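Long-range contact in subclass B3 metallo-beta-lactamase (Sphingobium indicum, PDB 7LUU), which probably hydrolyses beta-lactam antibiotics with a two-zinc active site in which one metal ion is bound by an unusual glutamate: residues D41-W55 against Y125-D137. Numbering follows the deposited sequence.
Sequences DPLTRPMAVERAKEW and YDHAGGIAALARD. With ZN (zinc ion), chain C; SO4 (sulfate ion), chain E; SO4 (sulfate ion), chain D.
A largely apolar contact with a salt bridge at one end joins the N-terminal region to the active-site side of the fold: loop 41-48 runs from helix 131-138 to the zinc-binding turn, where M47, A48 and W55 pack on Y125, and W55 also on the D126 methylene. The M47 methyl CE lies over one face of the Y125 ring, 3.9 Å from its centroid in a CH-pi contact, with SD oblique to the same ring. D126 CB stands 4.2 Å from the centroid of the W55 six-membered ring; R51 CB covers the opposite face. D126 itself binds zinc through OD2, together with H127 and H267.

At the other end L43 packs CB on A133 CB (3.8 Å) and CD2 on A132 CB. R136 grips D41 end-on, NH2 to OD1 at 167° and NH1 to the syn lone pair of OD2, both 2.8 Å. With its chain bent at chi3 (62°), R136 presents one guanidinium face to L43 CD1, while NE forms a salt-bridging hydrogen bond to D137 OD1. L43 N, closing an Asx turn, and R136 NH2 reach D41 OD1 from opposite faces of its plane. The zinc ligand is thus met through apolar carbon, while the charged D41-R136 pair lies far from the metal.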
loop_
_atom_site.group_PDB
_atom_site.type_symbol
_atom_site.label_atom_id
_atom_site.label_comp_id
_atom_site.label_asym_id
_atom_site.label_seq_id
_atom_site.Cartn_x
_atom_site.Cartn_y
_atom_site.Cartn_z
ATOM N N ASP A 41 2.224 24.076 5.344
ATOM C CA ASP A 41 2.688 22.799 5.847
ATOM C C ASP A 41 3.259 21.987 4.682
ATOM O O ASP A 41 2.507 21.598 3.778
ATOM C CB ASP A 41 1.502 22.119 6.509
ATOM C CG ASP A 41 1.853 20.795 7.103
ATOM O OD1 ASP A 41 2.983 20.289 6.850
ATOM O OD2 ASP A 41 0.973 20.259 7.822
ATOM N N PRO A 42 4.577 21.738 4.656
ATOM C CA PRO A 42 5.175 20.987 3.544
ATOM C C PRO A 42 4.667 19.563 3.459
ATOM O O PRO A 42 4.791 18.913 2.398
ATOM C CB PRO A 42 6.677 20.984 3.865
ATOM C CG PRO A 42 6.761 21.288 5.321
ATOM C CD PRO A 42 5.559 22.140 5.685
ATOM N N LEU A 43 4.206 19.030 4.583
ATOM C CA LEU A 43 3.833 17.620 4.588
ATOM C C LEU A 43 2.377 17.391 4.163
ATOM O O LEU A 43 1.992 16.248 3.848
ATOM C CB LEU A 43 4.065 17.051 5.995
ATOM C CG LEU A 43 5.462 17.208 6.588
ATOM C CD1 LEU A 43 5.540 16.386 7.901
ATOM C CD2 LEU A 43 6.506 16.791 5.532
ATOM N N THR A 44 1.576 18.450 4.088
ATOM C CA THR A 44 0.197 18.286 3.592
ATOM C C THR A 44 -0.114 19.162 2.393
ATOM O O THR A 44 -1.261 19.144 1.916
ATOM C CB THR A 44 -0.829 18.599 4.682
ATOM O OG1 THR A 44 -0.681 19.990 5.082
ATOM C CG2 THR A 44 -0.648 17.644 5.872
ATOM N N ARG A 45 0.859 19.916 1.866
ATOM C CA ARG A 45 0.567 20.765 0.716
ATOM C C ARG A 45 0.048 19.893 -0.437
ATOM O O ARG A 45 0.654 18.851 -0.720
ATOM C CB ARG A 45 1.857 21.567 0.369
ATOM C CG ARG A 45 1.716 22.612 -0.750
ATOM C CD ARG A 45 3.064 23.351 -1.058
ATOM N NE ARG A 45 3.566 23.937 0.176
ATOM C CZ ARG A 45 4.723 23.598 0.741
ATOM N NH1 ARG A 45 5.512 22.685 0.205
ATOM N NH2 ARG A 45 5.024 24.124 1.936
ATOM N N PRO A 46 -1.131 20.197 -1.030
ATOM C CA PRO A 46 -1.832 19.217 -1.888
ATOM C C PRO A 46 -1.075 18.861 -3.151
ATOM O O PRO A 46 -0.321 19.682 -3.719
ATOM C CB PRO A 46 -3.136 19.936 -2.269
ATOM C CG PRO A 46 -3.297 20.971 -1.169
ATOM C CD PRO A 46 -1.956 21.426 -0.814
ATOM N N MET A 47 -1.246 17.613 -3.563
ATOM C CA MET A 47 -0.804 17.109 -4.863
ATOM C C MET A 47 -1.970 16.582 -5.686
ATOM O O MET A 47 -2.939 16.084 -5.158
ATOM C CB MET A 47 0.226 15.937 -4.684
ATOM C CG MET A 47 1.432 16.484 -3.945
ATOM S SD MET A 47 2.688 15.178 -3.677
ATOM C CE MET A 47 3.311 15.050 -5.336
ATOM N N ALA A 48 -1.786 16.580 -7.005
ATOM C CA ALA A 48 -2.705 15.931 -7.942
ATOM C C ALA A 48 -4.160 16.257 -7.644
ATOM O O ALA A 48 -5.009 15.382 -7.456
ATOM C CB ALA A 48 -2.460 14.421 -7.933
ATOM N N VAL A 49 -4.444 17.555 -7.594
ATOM C CA VAL A 49 -5.718 17.993 -7.053
ATOM C C VAL A 49 -6.878 17.544 -7.930
ATOM O O VAL A 49 -7.953 17.185 -7.423
ATOM C CB VAL A 49 -5.646 19.518 -6.870
ATOM C CG1 VAL A 49 -7.019 20.035 -6.481
ATOM C CG2 VAL A 49 -4.628 19.865 -5.775
ATOM N N GLU A 50 -6.699 17.484 -9.252
ATOM C CA GLU A 50 -7.786 17.011 -10.113
ATOM C C GLU A 50 -8.044 15.506 -9.920
ATOM O O GLU A 50 -9.196 15.081 -9.694
ATOM C CB GLU A 50 -7.442 17.320 -11.573
ATOM C CG GLU A 50 -7.571 18.784 -11.915
ATOM C CD GLU A 50 -8.890 19.369 -11.432
ATOM O OE1 GLU A 50 -8.835 20.406 -10.715
ATOM O OE2 GLU A 50 -9.962 18.762 -11.747
ATOM N N ARG A 51 -6.979 14.702 -9.954
ATOM C CA ARG A 51 -7.125 13.273 -9.723
ATOM C C ARG A 51 -7.638 12.981 -8.328
ATOM O O ARG A 51 -8.301 11.948 -8.115
ATOM C CB ARG A 51 -5.784 12.574 -9.923
ATOM C CG ARG A 51 -5.491 12.450 -11.431
ATOM C CD ARG A 51 -4.093 11.958 -11.684
ATOM N NE ARG A 51 -3.187 13.116 -11.530
ATOM C CZ ARG A 51 -1.883 13.024 -11.672
ATOM N NH1 ARG A 51 -1.132 14.111 -11.468
ATOM N NH2 ARG A 51 -1.361 11.816 -11.963
ATOM N N ALA A 52 -7.305 13.858 -7.360
ATOM C CA ALA A 52 -7.726 13.667 -5.985
ATOM C C ALA A 52 -9.243 13.759 -5.821
ATOM O O ALA A 52 -9.774 13.169 -4.853
ATOM C CB ALA A 52 -6.986 14.667 -5.046
ATOM N N LYS A 53 -9.963 14.434 -6.749
ATOM C CA LYS A 53 -11.423 14.477 -6.630
ATOM C C LYS A 53 -12.022 13.076 -6.664
ATOM O O LYS A 53 -13.015 12.807 -5.971
ATOM C CB LYS A 53 -12.022 15.348 -7.741
ATOM C CG LYS A 53 -11.588 16.778 -7.623
ATOM C CD LYS A 53 -11.981 17.599 -8.866
ATOM C CE LYS A 53 -11.560 19.044 -8.703
ATOM N NZ LYS A 53 -11.874 19.778 -9.989
ATOM N N GLU A 54 -11.452 12.181 -7.472
ATOM C CA GLU A 54 -11.856 10.787 -7.503
ATOM C C GLU A 54 -11.158 9.956 -6.428
ATOM O O GLU A 54 -11.814 9.170 -5.718
ATOM C CB GLU A 54 -11.553 10.154 -8.863
ATOM C CG GLU A 54 -12.230 10.835 -10.025
ATOM C CD GLU A 54 -12.868 9.848 -10.964
ATOM O OE1 GLU A 54 -14.098 9.974 -11.150
ATOM O OE2 GLU A 54 -12.153 8.945 -11.500
ATOM N N TRP A 55 -9.824 10.041 -6.362
ATOM C CA TRP A 55 -9.079 9.209 -5.424
ATOM C C TRP A 55 -9.552 9.423 -3.997
ATOM O O TRP A 55 -9.624 8.468 -3.223
ATOM C CB TRP A 55 -7.581 9.546 -5.451
ATOM C CG TRP A 55 -6.797 8.907 -6.530
ATOM C CD1 TRP A 55 -7.040 7.717 -7.158
ATOM C CD2 TRP A 55 -5.560 9.405 -7.059
ATOM N NE1 TRP A 55 -6.017 7.453 -8.076
ATOM C CE2 TRP A 55 -5.108 8.486 -8.027
ATOM C CE3 TRP A 55 -4.798 10.565 -6.815
ATOM C CZ2 TRP A 55 -3.909 8.691 -8.741
ATOM C CZ3 TRP A 55 -3.619 10.782 -7.553
ATOM C CH2 TRP A 55 -3.192 9.833 -8.485
ATOM N N TYR A 125 3.532 8.868 -4.492
ATOM C CA TYR A 125 2.836 9.866 -3.675
ATOM C C TYR A 125 1.340 9.580 -3.446
ATOM O O TYR A 125 0.762 10.174 -2.522
ATOM C CB TYR A 125 3.063 11.267 -4.307
ATOM C CG TYR A 125 2.322 11.521 -5.613
ATOM C CD1 TYR A 125 0.953 11.742 -5.608
ATOM C CD2 TYR A 125 2.997 11.575 -6.837
ATOM C CE1 TYR A 125 0.269 12.005 -6.739
ATOM C CE2 TYR A 125 2.314 11.867 -7.999
ATOM C CZ TYR A 125 0.948 12.050 -7.943
ATOM O OH TYR A 125 0.240 12.333 -9.097
ATOM N N ASP A 126 0.706 8.669 -4.219
ATOM C CA ASP A 126 -0.703 8.385 -3.958
ATOM C C ASP A 126 -0.873 7.346 -2.858
ATOM O O ASP A 126 -2.004 7.088 -2.445
ATOM C CB ASP A 126 -1.450 7.932 -5.249
ATOM C CG ASP A 126 -0.768 6.739 -5.973
ATOM O OD1 ASP A 126 0.483 6.643 -6.002
ATOM O OD2 ASP A 126 -1.511 5.919 -6.568
ATOM N N HIS A 127 0.229 6.761 -2.333
ATOM C CA HIS A 127 0.146 5.867 -1.181
ATOM C C HIS A 127 1.022 6.308 -0.051
ATOM O O HIS A 127 0.705 6.052 1.101
ATOM C CB HIS A 127 0.538 4.404 -1.584
ATOM C CG HIS A 127 -0.169 3.954 -2.830
ATOM N ND1 HIS A 127 -1.433 3.394 -2.779
ATOM C CD2 HIS A 127 0.135 4.079 -4.137
ATOM C CE1 HIS A 127 -1.871 3.180 -4.022
ATOM N NE2 HIS A 127 -0.932 3.580 -4.859
ATOM N N ALA A 128 2.126 6.982 -0.346
ATOM C CA ALA A 128 2.997 7.450 0.716
ATOM C C ALA A 128 2.889 8.945 0.966
ATOM O O ALA A 128 3.556 9.432 1.870
ATOM C CB ALA A 128 4.461 7.104 0.368
ATOM N N GLY A 129 2.135 9.661 0.137
ATOM C CA GLY A 129 2.138 11.107 0.194
ATOM C C GLY A 129 1.793 11.669 1.561
ATOM O O GLY A 129 2.392 12.677 1.979
ATOM N N GLY A 130 0.847 11.052 2.254
ATOM C CA GLY A 130 0.445 11.529 3.559
ATOM C C GLY A 130 1.170 10.914 4.719
ATOM O O GLY A 130 0.887 11.263 5.873
ATOM N N ILE A 131 2.104 10.002 4.470
ATOM C CA ILE A 131 2.720 9.261 5.581
ATOM C C ILE A 131 3.577 10.156 6.474
ATOM O O ILE A 131 3.531 10.041 7.695
ATOM C CB ILE A 131 3.527 8.089 5.001
ATOM C CG1 ILE A 131 2.579 6.983 4.520
ATOM C CG2 ILE A 131 4.447 7.512 6.059
ATOM C CD1 ILE A 131 3.379 5.729 3.959
ATOM N N ALA A 132 4.400 11.029 5.895
ATOM C CA ALA A 132 5.201 11.912 6.730
ATOM C C ALA A 132 4.354 12.737 7.666
ATOM O O ALA A 132 4.698 12.897 8.853
ATOM C CB ALA A 132 6.056 12.828 5.846
ATOM N N ALA A 133 3.248 13.303 7.161
ATOM C CA ALA A 133 2.385 14.087 8.028
ATOM C C ALA A 133 1.813 13.209 9.128
ATOM O O ALA A 133 1.668 13.654 10.280
ATOM C CB ALA A 133 1.264 14.737 7.209
ATOM N N LEU A 134 1.358 12.014 8.759
ATOM C CA LEU A 134 0.754 11.100 9.754
ATOM C C LEU A 134 1.781 10.702 10.811
ATOM O O LEU A 134 1.478 10.669 12.010
ATOM C CB LEU A 134 0.196 9.819 9.077
ATOM C CG LEU A 134 -0.980 10.102 8.139
ATOM C CD1 LEU A 134 -1.199 8.897 7.235
ATOM C CD2 LEU A 134 -2.204 10.439 9.014
ATOM N N ALA A 135 3.022 10.438 10.385
ATOM C CA ALA A 135 4.058 10.101 11.339
ATOM C C ALA A 135 4.346 11.283 12.261
ATOM O O ALA A 135 4.558 11.089 13.468
ATOM C CB ALA A 135 5.335 9.622 10.616
ATOM N N ARG A 136 4.412 12.485 11.690
ATOM C CA ARG A 136 4.639 13.685 12.495
ATOM C C ARG A 136 3.572 13.810 13.567
ATOM O O ARG A 136 3.873 14.035 14.760
ATOM C CB ARG A 136 4.647 14.926 11.596
ATOM C CG ARG A 136 4.690 16.292 12.400
ATOM C CD ARG A 136 4.473 17.463 11.463
ATOM N NE ARG A 136 3.165 17.379 10.842
ATOM C CZ ARG A 136 2.770 18.130 9.804
ATOM N NH1 ARG A 136 1.577 17.945 9.233
ATOM N NH2 ARG A 136 3.616 18.976 9.272
ATOM N N ASP A 137 2.316 13.662 13.172
ATOM C CA ASP A 137 1.221 14.003 14.077
ATOM C C ASP A 137 0.999 12.927 15.137
ATOM O O ASP A 137 0.521 13.237 16.249
ATOM C CB ASP A 137 -0.072 14.205 13.272
ATOM C CG ASP A 137 -0.155 15.614 12.565
ATOM O OD1 ASP A 137 0.837 16.373 12.511
ATOM O OD2 ASP A 137 -1.286 15.976 12.114
HETATM ZN ZN ZN C . -1.108 3.889 -6.839
HETATM S S SO4 E . -3.790 16.762 -11.434
HETATM O O1 SO4 E . -2.332 16.699 -11.327
HETATM O O2 SO4 E . -4.219 16.806 -12.848
HETATM O O3 SO4 E . -4.471 15.576 -10.870
HETATM O O4 SO4 E . -4.222 17.979 -10.808
HETATM S S SO4 D . 2.398 12.346 -12.152
HETATM O O1 SO4 D . 3.328 13.194 -12.893
HETATM O O2 SO4 D . 1.492 11.637 -13.058
HETATM O O3 SO4 D . 3.211 11.355 -11.435
HETATM O O4 SO4 D . 1.603 13.164 -11.220
HETATM O O HOH W 1 2.994 13.727 4.392
HETATM O O HOH W 2 0.937 4.564 -7.513
HETATM O O HOH W 3 -0.424 2.002 -7.352
#